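Local structure of mannitol dehydrogenase (Pseudomonas fluorescens, 1LJ8) at residues 25-30 and 101-106; 55-60 and 123-128; 114-119 and 169-174; 152-157 and 161-166; 175-180 and 215-220. The protein binds NAD and probably catalyses the reversible oxidation of mannitol to fructose, as a member of the long-chain mannitol dehydrogenase family. All blocks are in the same frame, centred on the assembly; numbering follows the deposited sequence.

Contact 1 of 5, residues 25-30 and 101-106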
# COMPACT_ATOMS: atom_id res chain seq x y z
N THR A 25 25.52 -4.10 12.59
CA THR A 25 24.07 -3.96 12.85
C THR A 25 23.52 -5.31 13.26
O THR A 25 24.13 -6.33 12.94
CB THR A 25 23.33 -3.43 11.62
OG1 THR A 25 23.57 -4.27 10.49
CG2 THR A 25 23.81 -2.02 11.28
N ARG A 26 22.43 -5.32 14.03
CA ARG A 26 21.78 -6.55 14.49
C ARG A 26 20.27 -6.33 14.29
O ARG A 26 19.80 -5.21 14.39
CB ARG A 26 22.07 -6.84 15.96
CG ARG A 26 23.60 -7.07 16.21
CD ARG A 26 24.05 -8.36 15.56
NE ARG A 26 25.45 -8.68 15.83
CZ ARG A 26 26.47 -8.34 15.05
NH1 ARG A 26 26.25 -7.66 13.92
NH2 ARG A 26 27.72 -8.68 15.38
N GLN A 27 19.56 -7.42 14.04
CA GLN A 27 18.13 -7.32 13.70
C GLN A 27 17.17 -7.12 14.84
O GLN A 27 17.33 -7.71 15.91
CB GLN A 27 17.71 -8.58 12.93
CG GLN A 27 18.41 -8.71 11.57
CD GLN A 27 18.26 -10.09 10.99
OE1 GLN A 27 17.67 -10.98 11.60
NE2 GLN A 27 18.80 -10.28 9.80
N GLY A 28 16.17 -6.28 14.59
CA GLY A 28 15.14 -6.04 15.58
C GLY A 28 13.75 -6.01 14.97
O GLY A 28 12.74 -6.03 15.70
N ILE A 29 13.69 -5.91 13.64
CA ILE A 29 12.41 -5.87 12.94
C ILE A 29 12.35 -6.97 11.90
O ILE A 29 13.35 -7.18 11.19
CB ILE A 29 12.25 -4.51 12.20
CG1 ILE A 29 12.27 -3.36 13.22
CG2 ILE A 29 10.99 -4.50 11.29
CD1 ILE A 29 12.50 -1.97 12.53
N ALA A 30 11.22 -7.69 11.83
CA ALA A 30 10.99 -8.66 10.76
C ALA A 30 9.88 -8.01 9.91
O ALA A 30 8.76 -7.74 10.41
CB ALA A 30 10.53 -10.02 11.28
N SER A 101 19.90 -0.66 5.91
CA SER A 101 19.12 -1.13 7.07
C SER A 101 18.46 -2.51 6.95
O SER A 101 17.93 -3.01 7.94
CB SER A 101 18.08 -0.07 7.40
OG SER A 101 17.31 0.16 6.23
N ILE A 102 18.49 -3.12 5.76
CA ILE A 102 17.93 -4.47 5.61
C ILE A 102 19.19 -5.36 5.52
O ILE A 102 20.07 -5.13 4.68
CB ILE A 102 17.10 -4.62 4.33
CG1 ILE A 102 15.84 -3.74 4.44
CG2 ILE A 102 16.70 -6.13 4.10
CD1 ILE A 102 14.96 -3.76 3.16
N SER A 103 19.26 -6.35 6.42
CA SER A 103 20.42 -7.25 6.48
C SER A 103 20.18 -8.67 5.98
O SER A 103 21.15 -9.43 5.80
CB SER A 103 20.98 -7.28 7.91
OG SER A 103 19.99 -7.63 8.86
N ASP A 104 18.93 -9.06 5.73
CA ASP A 104 18.67 -10.41 5.21
C ASP A 104 17.22 -10.43 4.76
O ASP A 104 16.49 -9.47 5.00
CB ASP A 104 18.82 -11.44 6.35
CG ASP A 104 19.05 -12.88 5.84
OD1 ASP A 104 19.22 -13.77 6.71
OD2 ASP A 104 19.08 -13.13 4.60
N MSE A 105 16.79 -11.53 4.15
CA MSE A 105 15.40 -11.71 3.74
C MSE A 105 15.19 -13.23 3.65
O MSE A 105 15.94 -13.90 2.94
CB MSE A 105 15.14 -11.06 2.39
CG MSE A 105 13.70 -11.25 1.94
SE MSE A 105 13.32 -10.20 0.40
CE MSE A 105 11.54 -10.97 -0.03
N LEU A 106 14.21 -13.74 4.40
CA LEU A 106 13.89 -15.17 4.43
C LEU A 106 12.62 -15.40 3.61
O LEU A 106 11.73 -14.53 3.57
CB LEU A 106 13.67 -15.66 5.87
CG LEU A 106 14.85 -15.44 6.85
CD1 LEU A 106 14.53 -16.16 8.19
CD2 LEU A 106 16.19 -15.92 6.26
O HOH W 1 19.16 -13.25 9.31

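Contact 2 of 5, residues 55-60 and 123-128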
# COMPACT_ATOMS: atom_id res chain seq x y z
N GLY A 55 20.38 3.13 17.19
CA GLY A 55 19.51 2.08 16.68
C GLY A 55 20.11 1.07 15.74
O GLY A 55 19.40 0.56 14.86
N LEU A 56 21.38 0.75 15.91
CA LEU A 56 22.04 -0.23 15.05
C LEU A 56 21.54 -1.63 15.35
O LEU A 56 21.84 -2.59 14.60
CB LEU A 56 23.56 -0.19 15.24
CG LEU A 56 24.23 1.16 14.99
CD1 LEU A 56 25.75 1.03 15.15
CD2 LEU A 56 23.95 1.62 13.62
N ASP A 57 20.76 -1.76 16.42
CA ASP A 57 20.19 -3.03 16.80
C ASP A 57 18.76 -3.19 16.27
O ASP A 57 18.01 -4.11 16.69
CB ASP A 57 20.23 -3.21 18.32
CG ASP A 57 19.43 -2.16 19.06
OD1 ASP A 57 19.54 -0.95 18.73
OD2 ASP A 57 18.72 -2.56 20.00
N TRP A 58 18.41 -2.33 15.33
CA TRP A 58 17.06 -2.37 14.72
C TRP A 58 17.10 -2.66 13.22
O TRP A 58 16.28 -2.17 12.43
CB TRP A 58 16.32 -1.06 14.99
CG TRP A 58 15.88 -0.98 16.45
CD1 TRP A 58 16.45 -0.21 17.45
CD2 TRP A 58 14.77 -1.63 17.04
NE1 TRP A 58 15.73 -0.37 18.63
CE2 TRP A 58 14.69 -1.23 18.40
CE3 TRP A 58 13.81 -2.53 16.55
CZ2 TRP A 58 13.68 -1.69 19.29
CZ3 TRP A 58 12.80 -3.00 17.43
CH2 TRP A 58 12.75 -2.57 18.80
N SER A 59 18.08 -3.48 12.82
CA SER A 59 18.16 -3.89 11.42
C SER A 59 16.91 -4.69 11.06
O SER A 59 16.26 -5.28 11.91
CB SER A 59 19.38 -4.81 11.21
OG SER A 59 19.54 -5.11 9.81
N ILE A 60 16.59 -4.70 9.77
CA ILE A 60 15.41 -5.40 9.28
C ILE A 60 15.72 -6.73 8.61
O ILE A 60 16.65 -6.83 7.79
CB ILE A 60 14.71 -4.50 8.24
CG1 ILE A 60 14.21 -3.22 8.92
CG2 ILE A 60 13.53 -5.25 7.53
CD1 ILE A 60 14.09 -2.02 7.87
N GLU A 123 15.39 -11.13 19.72
CA GLU A 123 15.91 -9.88 19.16
C GLU A 123 14.85 -9.21 18.29
O GLU A 123 14.88 -7.97 18.14
CB GLU A 123 17.15 -10.10 18.29
CG GLU A 123 18.35 -10.69 19.02
CD GLU A 123 18.11 -12.12 19.47
OE1 GLU A 123 17.34 -12.85 18.79
OE2 GLU A 123 18.72 -12.51 20.49
N ILE A 124 13.96 -10.02 17.70
CA ILE A 124 12.91 -9.46 16.84
C ILE A 124 11.81 -8.96 17.76
O ILE A 124 11.11 -9.73 18.43
CB ILE A 124 12.35 -10.53 15.86
CG1 ILE A 124 13.49 -10.98 14.93
CG2 ILE A 124 11.12 -9.98 15.08
CD1 ILE A 124 14.04 -9.83 14.07
N ARG A 125 11.65 -7.64 17.75
CA ARG A 125 10.70 -6.97 18.66
C ARG A 125 9.52 -6.30 17.98
O ARG A 125 8.56 -5.89 18.65
CB ARG A 125 11.45 -5.93 19.53
CG ARG A 125 12.38 -6.56 20.61
CD ARG A 125 13.59 -5.64 20.90
NE ARG A 125 14.59 -5.81 19.87
CZ ARG A 125 15.64 -5.02 19.63
NH1 ARG A 125 15.85 -3.93 20.35
NH2 ARG A 125 16.51 -5.36 18.68
N ILE A 126 9.60 -6.20 16.65
CA ILE A 126 8.50 -5.64 15.86
C ILE A 126 8.38 -6.49 14.60
O ILE A 126 9.42 -6.82 13.98
CB ILE A 126 8.81 -4.18 15.38
CG1 ILE A 126 8.79 -3.21 16.56
CG2 ILE A 126 7.74 -3.73 14.34
CD1 ILE A 126 9.50 -1.87 16.21
N VAL A 127 7.15 -6.88 14.26
CA VAL A 127 6.86 -7.57 12.98
C VAL A 127 6.03 -6.49 12.22
O VAL A 127 4.92 -6.15 12.63
CB VAL A 127 6.01 -8.86 13.15
CG1 VAL A 127 5.63 -9.44 11.73
CG2 VAL A 127 6.86 -9.92 13.89
N SER A 128 6.61 -5.94 11.15
CA SER A 128 5.94 -4.93 10.37
C SER A 128 5.37 -5.52 9.09
O SER A 128 5.83 -6.57 8.60
CB SER A 128 6.88 -3.76 10.08
OG SER A 128 8.09 -4.24 9.52

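Contact 3 of 5, residues 114-119 and 169-174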
# COMPACT_ATOMS: atom_id res chain seq x y z
N ALA A 114 12.11 -22.13 9.71
CA ALA A 114 13.19 -21.15 9.81
C ALA A 114 12.54 -19.76 9.95
O ALA A 114 13.04 -18.93 10.69
CB ALA A 114 14.07 -21.17 8.55
N LEU A 115 11.46 -19.52 9.24
CA LEU A 115 10.77 -18.23 9.33
C LEU A 115 10.09 -18.07 10.71
O LEU A 115 10.13 -16.99 11.32
CB LEU A 115 9.75 -18.15 8.22
CG LEU A 115 8.92 -16.90 8.09
CD1 LEU A 115 9.86 -15.66 8.30
CD2 LEU A 115 8.24 -16.93 6.66
N ILE A 116 9.45 -19.13 11.19
CA ILE A 116 8.82 -19.10 12.52
C ILE A 116 9.91 -18.81 13.57
O ILE A 116 9.74 -17.97 14.48
CB ILE A 116 8.08 -20.45 12.85
CG1 ILE A 116 6.91 -20.63 11.87
CG2 ILE A 116 7.60 -20.49 14.34
CD1 ILE A 116 6.29 -22.07 11.92
N ASP A 117 11.06 -19.48 13.42
CA ASP A 117 12.17 -19.27 14.37
C ASP A 117 12.64 -17.82 14.38
O ASP A 117 12.95 -17.27 15.43
CB ASP A 117 13.38 -20.15 14.03
CG ASP A 117 13.16 -21.63 14.38
OD1 ASP A 117 12.23 -21.92 15.15
OD2 ASP A 117 13.94 -22.49 13.88
N LYS A 118 12.74 -17.25 13.19
CA LYS A 118 13.18 -15.84 13.09
C LYS A 118 12.15 -14.93 13.78
O LYS A 118 12.52 -14.07 14.58
CB LYS A 118 13.28 -15.44 11.60
CG LYS A 118 13.62 -13.93 11.37
CD LYS A 118 14.97 -13.52 12.00
CE LYS A 118 16.16 -14.15 11.26
NZ LYS A 118 17.46 -13.69 11.88
N LEU A 119 10.88 -15.12 13.46
CA LEU A 119 9.82 -14.31 14.08
C LEU A 119 9.72 -14.53 15.60
O LEU A 119 9.22 -13.69 16.34
CB LEU A 119 8.47 -14.63 13.43
CG LEU A 119 8.40 -14.28 11.94
CD1 LEU A 119 7.11 -14.91 11.34
CD2 LEU A 119 8.43 -12.75 11.74
N ILE A 169 2.41 -15.43 12.11
CA ILE A 169 2.46 -14.69 13.36
C ILE A 169 1.97 -15.54 14.55
O ILE A 169 2.58 -15.51 15.60
CB ILE A 169 1.62 -13.39 13.26
CG1 ILE A 169 2.43 -12.39 12.42
CG2 ILE A 169 1.30 -12.81 14.66
CD1 ILE A 169 1.61 -11.17 11.97
N CYS A 170 0.89 -16.29 14.38
CA CYS A 170 0.41 -17.11 15.51
C CYS A 170 1.40 -18.17 15.88
O CYS A 170 1.62 -18.41 17.06
CB CYS A 170 -0.92 -17.79 15.18
SG CYS A 170 -2.31 -16.63 15.31
N ALA A 171 2.01 -18.82 14.88
CA ALA A 171 2.97 -19.85 15.25
C ALA A 171 4.18 -19.23 15.97
O ALA A 171 4.75 -19.84 16.90
CB ALA A 171 3.44 -20.66 13.99
N ALA A 172 4.61 -18.04 15.56
CA ALA A 172 5.75 -17.41 16.21
C ALA A 172 5.40 -17.01 17.64
O ALA A 172 6.24 -17.16 18.54
CB ALA A 172 6.21 -16.13 15.44
N LEU A 173 4.20 -16.47 17.84
CA LEU A 173 3.83 -16.02 19.19
C LEU A 173 3.73 -17.22 20.13
O LEU A 173 4.15 -17.14 21.27
CB LEU A 173 2.53 -15.23 19.16
CG LEU A 173 2.71 -13.83 18.49
CD1 LEU A 173 1.34 -13.20 18.27
CD2 LEU A 173 3.54 -12.89 19.39
N THR A 174 3.19 -18.32 19.63
CA THR A 174 3.09 -19.54 20.45
C THR A 174 4.48 -20.01 20.90
O THR A 174 4.71 -20.32 22.08
CB THR A 174 2.37 -20.63 19.67
OG1 THR A 174 1.03 -20.20 19.40
CG2 THR A 174 2.36 -21.96 20.46

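Contact 4 of 5, residues 152-157 and 161-166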
# COMPACT_ATOMS: atom_id res chain seq x y z
N ILE A 152 -6.60 -19.43 4.52
CA ILE A 152 -6.87 -19.30 5.96
C ILE A 152 -7.27 -20.69 6.48
O ILE A 152 -6.81 -21.11 7.55
CB ILE A 152 -8.03 -18.29 6.26
CG1 ILE A 152 -7.59 -16.86 5.84
CG2 ILE A 152 -8.41 -18.34 7.76
CD1 ILE A 152 -6.39 -16.34 6.61
N GLN A 153 -8.12 -21.40 5.75
CA GLN A 153 -8.47 -22.77 6.19
C GLN A 153 -7.22 -23.64 6.25
O GLN A 153 -7.09 -24.51 7.14
CB GLN A 153 -9.48 -23.43 5.24
CG GLN A 153 -10.91 -22.94 5.43
CD GLN A 153 -11.42 -23.20 6.84
OE1 GLN A 153 -11.44 -24.36 7.31
NE2 GLN A 153 -11.80 -22.14 7.54
N HIS A 154 -6.31 -23.45 5.28
CA HIS A 154 -5.06 -24.21 5.28
C HIS A 154 -4.29 -23.98 6.58
O HIS A 154 -3.87 -24.94 7.25
CB HIS A 154 -4.14 -23.82 4.09
CG HIS A 154 -2.77 -24.41 4.21
ND1 HIS A 154 -1.79 -23.85 5.02
CD2 HIS A 154 -2.24 -25.55 3.72
CE1 HIS A 154 -0.73 -24.63 5.02
NE2 HIS A 154 -0.97 -25.67 4.24
N ASP A 155 -4.13 -22.72 6.97
CA ASP A 155 -3.37 -22.44 8.18
C ASP A 155 -4.02 -22.95 9.47
O ASP A 155 -3.33 -23.33 10.43
CB ASP A 155 -3.08 -20.92 8.26
CG ASP A 155 -1.97 -20.50 7.31
OD1 ASP A 155 -1.63 -21.29 6.40
OD2 ASP A 155 -1.46 -19.38 7.48
N LEU A 156 -5.36 -23.00 9.50
CA LEU A 156 -6.04 -23.51 10.67
C LEU A 156 -5.79 -25.02 10.75
O LEU A 156 -5.57 -25.54 11.85
CB LEU A 156 -7.54 -23.19 10.59
CG LEU A 156 -7.80 -21.67 10.71
CD1 LEU A 156 -9.27 -21.39 10.42
CD2 LEU A 156 -7.44 -21.18 12.09
N ALA A 157 -5.74 -25.69 9.60
CA ALA A 157 -5.51 -27.14 9.53
C ALA A 157 -4.05 -27.56 9.71
O ALA A 157 -3.78 -28.69 10.12
CB ALA A 157 -6.03 -27.69 8.21
N SER A 161 2.76 -25.41 9.66
CA SER A 161 3.26 -25.23 8.29
C SER A 161 2.36 -24.19 7.63
O SER A 161 1.71 -24.45 6.63
CB SER A 161 3.18 -26.54 7.48
OG SER A 161 4.00 -26.41 6.35
N PRO A 162 2.29 -22.98 8.23
CA PRO A 162 1.44 -21.92 7.68
C PRO A 162 1.95 -21.33 6.38
O PRO A 162 3.12 -21.49 6.01
CB PRO A 162 1.43 -20.86 8.81
CG PRO A 162 2.85 -20.93 9.32
CD PRO A 162 3.08 -22.51 9.38
N LYS A 163 1.04 -20.65 5.69
CA LYS A 163 1.39 -20.00 4.45
C LYS A 163 1.04 -18.52 4.54
O LYS A 163 1.56 -17.74 3.76
CB LYS A 163 0.62 -20.59 3.28
CG LYS A 163 0.82 -22.08 3.09
CD LYS A 163 0.18 -22.48 1.77
CE LYS A 163 -1.14 -21.76 1.55
NZ LYS A 163 -1.56 -21.93 0.13
N THR A 164 0.15 -18.15 5.47
CA THR A 164 -0.27 -16.73 5.53
C THR A 164 0.35 -15.97 6.66
O THR A 164 0.88 -16.52 7.62
CB THR A 164 -1.80 -16.57 5.70
OG1 THR A 164 -2.18 -16.88 7.05
CG2 THR A 164 -2.53 -17.49 4.72
N VAL A 165 0.21 -14.64 6.58
CA VAL A 165 0.75 -13.83 7.63
C VAL A 165 0.14 -14.21 9.00
O VAL A 165 0.83 -14.21 10.03
CB VAL A 165 0.52 -12.31 7.26
CG1 VAL A 165 -0.96 -12.05 7.06
CG2 VAL A 165 1.04 -11.42 8.33
N PHE A 166 -1.15 -14.52 9.02
CA PHE A 166 -1.77 -14.87 10.31
C PHE A 166 -1.21 -16.16 10.88
O PHE A 166 -0.97 -16.23 12.07
CB PHE A 166 -3.28 -15.00 10.14
CG PHE A 166 -3.90 -13.76 9.57
CD1 PHE A 166 -4.33 -13.75 8.26
CD2 PHE A 166 -3.97 -12.60 10.33
CE1 PHE A 166 -4.84 -12.56 7.68
CE2 PHE A 166 -4.46 -11.41 9.78
CZ PHE A 166 -4.89 -11.39 8.44

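Contact 5 of 5, residues 175-180 and 215-220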
# COMPACT_ATOMS: atom_id res chain seq x y z
N GLN A 175 5.42 -20.03 19.95
CA GLN A 175 6.80 -20.44 20.24
C GLN A 175 7.47 -19.47 21.23
O GLN A 175 8.17 -19.91 22.17
CB GLN A 175 7.60 -20.50 18.92
CG GLN A 175 9.02 -21.10 19.06
CD GLN A 175 9.61 -21.47 17.71
OE1 GLN A 175 9.02 -22.26 16.97
NE2 GLN A 175 10.78 -20.91 17.39
N ARG A 176 7.27 -18.15 21.05
CA ARG A 176 7.84 -17.19 21.99
C ARG A 176 7.30 -17.45 23.41
O ARG A 176 8.08 -17.48 24.38
CB ARG A 176 7.54 -15.72 21.60
CG ARG A 176 8.25 -15.30 20.29
CD ARG A 176 7.75 -13.92 19.80
NE ARG A 176 8.42 -12.79 20.47
CZ ARG A 176 9.47 -12.14 19.99
NH1 ARG A 176 10.01 -12.47 18.82
NH2 ARG A 176 10.04 -11.19 20.71
N ARG A 177 5.99 -17.64 23.51
CA ARG A 177 5.37 -17.90 24.82
C ARG A 177 5.97 -19.13 25.52
O ARG A 177 6.23 -19.10 26.73
CB ARG A 177 3.89 -18.14 24.67
CG ARG A 177 3.13 -16.98 24.17
CD ARG A 177 1.67 -17.34 24.19
NE ARG A 177 1.19 -17.60 25.55
CZ ARG A 177 0.02 -18.16 25.83
NH1 ARG A 177 -0.80 -18.53 24.84
NH2 ARG A 177 -0.38 -18.27 27.10
N ALA A 178 6.19 -20.18 24.74
CA ALA A 178 6.72 -21.41 25.28
C ALA A 178 8.16 -21.22 25.72
O ALA A 178 8.68 -21.98 26.55
CB ALA A 178 6.61 -22.51 24.24
N ALA A 179 8.82 -20.18 25.21
CA ALA A 179 10.21 -19.93 25.59
C ALA A 179 10.32 -18.83 26.65
O ALA A 179 11.44 -18.47 27.06
CB ALA A 179 11.01 -19.55 24.36
N GLY A 180 9.19 -18.31 27.08
CA GLY A 180 9.19 -17.22 28.03
C GLY A 180 9.67 -15.92 27.37
O GLY A 180 10.16 -15.02 28.05
N HIS A 215 -6.05 -16.48 21.67
CA HIS A 215 -6.75 -15.22 21.38
C HIS A 215 -6.64 -14.26 22.57
O HIS A 215 -6.29 -13.06 22.42
CB HIS A 215 -8.24 -15.49 21.08
CG HIS A 215 -9.12 -14.28 21.18
ND1 HIS A 215 -9.51 -13.74 22.39
CD2 HIS A 215 -9.63 -13.46 20.22
CE1 HIS A 215 -10.22 -12.64 22.17
NE2 HIS A 215 -10.30 -12.45 20.86
N ASP A 216 -6.91 -14.78 23.76
CA ASP A 216 -6.87 -13.92 24.93
C ASP A 216 -5.47 -13.42 25.25
O ASP A 216 -5.29 -12.25 25.65
CB ASP A 216 -7.44 -14.68 26.15
CG ASP A 216 -8.95 -14.90 26.06
OD1 ASP A 216 -9.59 -14.55 25.04
OD2 ASP A 216 -9.51 -15.43 27.03
N TRP A 217 -4.49 -14.29 25.07
CA TRP A 217 -3.14 -13.90 25.36
C TRP A 217 -2.69 -12.82 24.36
O TRP A 217 -2.00 -11.86 24.75
CB TRP A 217 -2.19 -15.09 25.24
CG TRP A 217 -0.78 -14.74 25.65
CD1 TRP A 217 -0.24 -14.79 26.91
CD2 TRP A 217 0.26 -14.32 24.78
NE1 TRP A 217 1.09 -14.43 26.86
CE2 TRP A 217 1.42 -14.14 25.56
CE3 TRP A 217 0.33 -14.09 23.39
CZ2 TRP A 217 2.65 -13.73 25.01
CZ3 TRP A 217 1.56 -13.69 22.85
CH2 TRP A 217 2.69 -13.51 23.65
N ILE A 218 -3.07 -12.98 23.10
CA ILE A 218 -2.66 -11.99 22.10
C ILE A 218 -3.31 -10.64 22.39
O ILE A 218 -2.66 -9.58 22.34
CB ILE A 218 -3.02 -12.49 20.67
CG1 ILE A 218 -2.08 -13.65 20.30
CG2 ILE A 218 -2.90 -11.30 19.60
CD1 ILE A 218 -2.42 -14.28 18.97
N LYS A 219 -4.60 -10.68 22.71
CA LYS A 219 -5.34 -9.47 23.01
C LYS A 219 -4.68 -8.70 24.14
O LYS A 219 -4.59 -7.46 24.11
CB LYS A 219 -6.79 -9.83 23.34
CG LYS A 219 -7.72 -8.66 23.47
CD LYS A 219 -9.14 -9.15 23.72
CE LYS A 219 -10.11 -7.97 23.84
NZ LYS A 219 -11.51 -8.45 23.61
N ALA A 220 -4.14 -9.43 25.12
CA ALA A 220 -3.49 -8.79 26.25
C ALA A 220 -1.99 -8.48 26.12
O ALA A 220 -1.47 -7.66 26.87
CB ALA A 220 -3.72 -9.65 27.53

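Contact 1 of 5, residues 25-30 and 101-106
Gln-27 meets Ser-103 and Asp-104 in a small polar contact at the surface, across strand 59-64, which lies between them. Strands 27-32 and 96-107 both belong to the mixed sheet of the Rossmann-type domain, but the strand between them leaves the backbones 7.6 Å apart even at the nearest pair, Gln-27 CA and Ser-103 CA. Side chains have to bridge that width. The Gln-27 chain is extended beyond CG (chi2 166°), and this carries its amide across to the second segment, touching Ser-59 and Cys-61 of the middle strand on the way. NE2 donates to Ser-103 OG at 3.1 Å in a nearly straight bond (162°), with the hydroxyl lying in the amide plane. The aliphatic part follows the same path, CG of Gln-27 passing 3.3 Å from OG of Ser-103. NE2 of Gln-27 also comes within 3.6 Å of Asp-104 CB, and the amide and carboxylate planes are 37° apart. A water joins the two groups, accepting from Gln-27 NE2 at 3.0 Å and donating to Asp-104 OD1 at 2.7 Å. The amide oxygen and the Ser-103 hydroxyl have further partners: OE1 of Gln-27 bonds Lys-118 NZ in helix 112-119, and OG of Ser-103 bonds Ser-59 OG. The pattern supports this orientation of the amide. Its nitrogen gives two bonds, to a hydroxyl and a water, while its oxygen faces an ammonium group; flipping it would probably put NE2 against the ammonium of Lys-118.

Contact 2 of 5, residues 55-60 and 123-128
Arg-125 spans from the foot of strand 126-129 to Asp-57 and Trp-58, the end of the turn that leads into strand 59-64, and the segment that carries it braces it from its first residue. The carbonyl oxygen of Glu-123 takes two bonds from the Arg-125 side chain, side-on, NE at 2.8 Å and NH2 at 3.1 Å, both with the oxygen in the guanidinium plane. Ile-124 follows with its carbonyl weakly bonded to Arg-176. Arg-125 itself bends at chi3 (-80°), which brings NE and NH2 round to the Glu-123 oxygen and a face of the guanidinium over the indole. CZ of Arg-125 stands 3.9 Å from the centroid of the Trp-58 six-membered ring, a cation-pi stack with the planes 27° apart; NH1 is pressed closest, 3.3 Å from Trp-58 CZ2. The same NH1 of Arg-125 makes a salt bridge to Asp-57 OD2 at 3.2 Å, met from above the carboxylate plane, and NH2 gives a weak bond to Asp-57 O. A leucine in place of Arg-125 would probably leave the Asp-57 carboxylate without its countercharge and the indole face without its cation. Ile-126 is directed toward the other segment, its CD1 3.7 Å from Trp-58 CZ3 at an oblique approach. Strand 27-32 lies between the two strands in the sheet, so this contact ties second neighbours at their ends. Charge, stacking and backbone bonds all converge on one guanidinium, probably fixing its rotation and keeping it flat on the indole.

Contact 3 of 5, residues 114-119 and 169-174
Ile-116 and Leu-119 of helix 112-119 press on Ala-171 and Ala-172 of helix 165-178; the axes of segments 114-119 and 169-174 pass 8.3 Å apart, with a crossing angle of -58°. Two alanines on the receiving side let the backbones come close: Ile-116 CA and Ala-172 CA are 5.1 Å apart. The branches of Ile-116 divide the work. With CG1 beside its own backbone N (chi1 -65°) and the chain extended, CD1 of Ile-116 reaches Ala-171 CB at 3.8 Å, while CG2, on the other branch, lies 3.9 Å from the Ala-171 carbonyl oxygen and 4.1 Å from Ala-172 CA. Leu-119 touches with its base and not its tip; its CB meets Ala-172 CB at 3.4 Å, tighter than usual for two carbons. Phe-168, one turn earlier on the second helix, also packs on both Ile-116 and Leu-119. Shortening Ile-116 to an alanine would probably open a gap over Ala-171 and leave its methyl uncovered by this helix. Further along, Gln-175 and Arg-176 give the two helices polar bonds, to Asp-117 and to the Leu-119 carbonyl. Between the segments themselves the side-chain contact is apolar, and its closeness depends on the small alanines where the helices meet.

Contact 4 of 5, residues 152-157 and 161-166
Asp-155, near the end of helix 150-157, turns back on Lys-163 and Thr-164, which lie in the loop that leads into helix 165-178. From CB the side chain leaves beside its own backbone N (chi1 -76°), and CG of Asp-155 comes to 3.4 Å from Lys-163 N. There the carboxylate divides. OD1 of Asp-155 accepts from Lys-163 N at 2.8 Å on its syn side, and from His-154 ND1, which arrives nearly along the C-O axis in a straight bond (167°). OD2 of Asp-155 takes both donors of Thr-164: the backbone N at 2.9 Å through its syn lone pair, and OG1 at 2.6 Å from above the carboxylate plane. Beside it Pro-162 CB packs 3.5 Å from Asp-155 OD2. Pinned by the aspartate, the His-154 ring has Lys-163 CD 4.0 Å from its centroid, a CH-pi contact over the face, and Ser-161 O at its edge. One turn back towards the start of helix 150-157, Ile-152 CD1 touches Phe-166 CD1 obliquely at 3.7 Å. Four good bonds on the carboxylate would probably favour its ionised form. Thr-164 OG1, besides giving its proton to Asp-155, accepts from Gly-167 N; the nearest atoms of its side chain and the bound NAD are about 6 Å apart. In this short helix-to-helix connection of the Rossmann-type domain, an aspartate near the C-terminal end of the preceding helix bonds the N-cap threonine of the next.

Contact 5 of 5, residues 175-180 and 215-220
Arg-177 NE and Trp-217 NE1 lie only 3.4 Å apart without a hydrogen bond, because both are donors; the arginine has been laid flat on the indole. Helix 165-178 brings Arg-177 to the contact near its C-terminal end, which Gly-180 closes in a Schellman motif, and helix 212-221 offers Trp-217 at the protein surface. The two side chains run past each other in opposite directions, face to face. CG of Arg-177 starts over the outer rim of the indole, 3.4 Å from CZ2 of Trp-217. CD of Arg-177 stands over the six-membered ring of Trp-217, 3.4 Å from its centroid, a CH-pi contact. A bend at chi3 (63°) then keeps the chain along the ring instead of leaving it, and CZ of Arg-177 ends 3.7 Å from the centroid of the Trp-217 five-membered ring. This is a cation-pi stack, with guanidinium and ring planes 14° apart. With CG anti to the backbone N (chi1 -175°) the indole reaches out from its helix, and its face meets the arginine. The far end of the guanidinium is also engaged: NH1 of Arg-177 forms a salt bridge with Glu-213, one turn before Trp-217 on helix 212-221. Trp-217 further stacks with His-221 and touches Leu-173. Dispersion and cation-pi attraction carry this join, and the Glu-213 carboxylate, gripping the guanidinium from the tryptophan's own helix, probably steadies its flat pose over the ring.

How the contacts relate
All five contacts lie in the Rossmann-type domain. Contacts 1 and 2, centres about 7 Å apart, both reach second neighbours in one mixed sheet, through strands 27-32, 59-64, 96-107 and 126-129, and their segments alternate along the chain. Contact 3, its centre about 15 Å from either, packs helix 112-119, which connects strands 96-107 and 126-129, on helix 165-178. Helix 165-178 then links the rest: its start is in contact 4, its middle in contact 3 and its end in contact 5, about 18 Å from contact 4 between centres. Contact 4 comes within about 6 Å of NAD at the nearest Thr-164 side-chain atom, while contact 5 is at the surface, so this helix runs outward from the cofactor region.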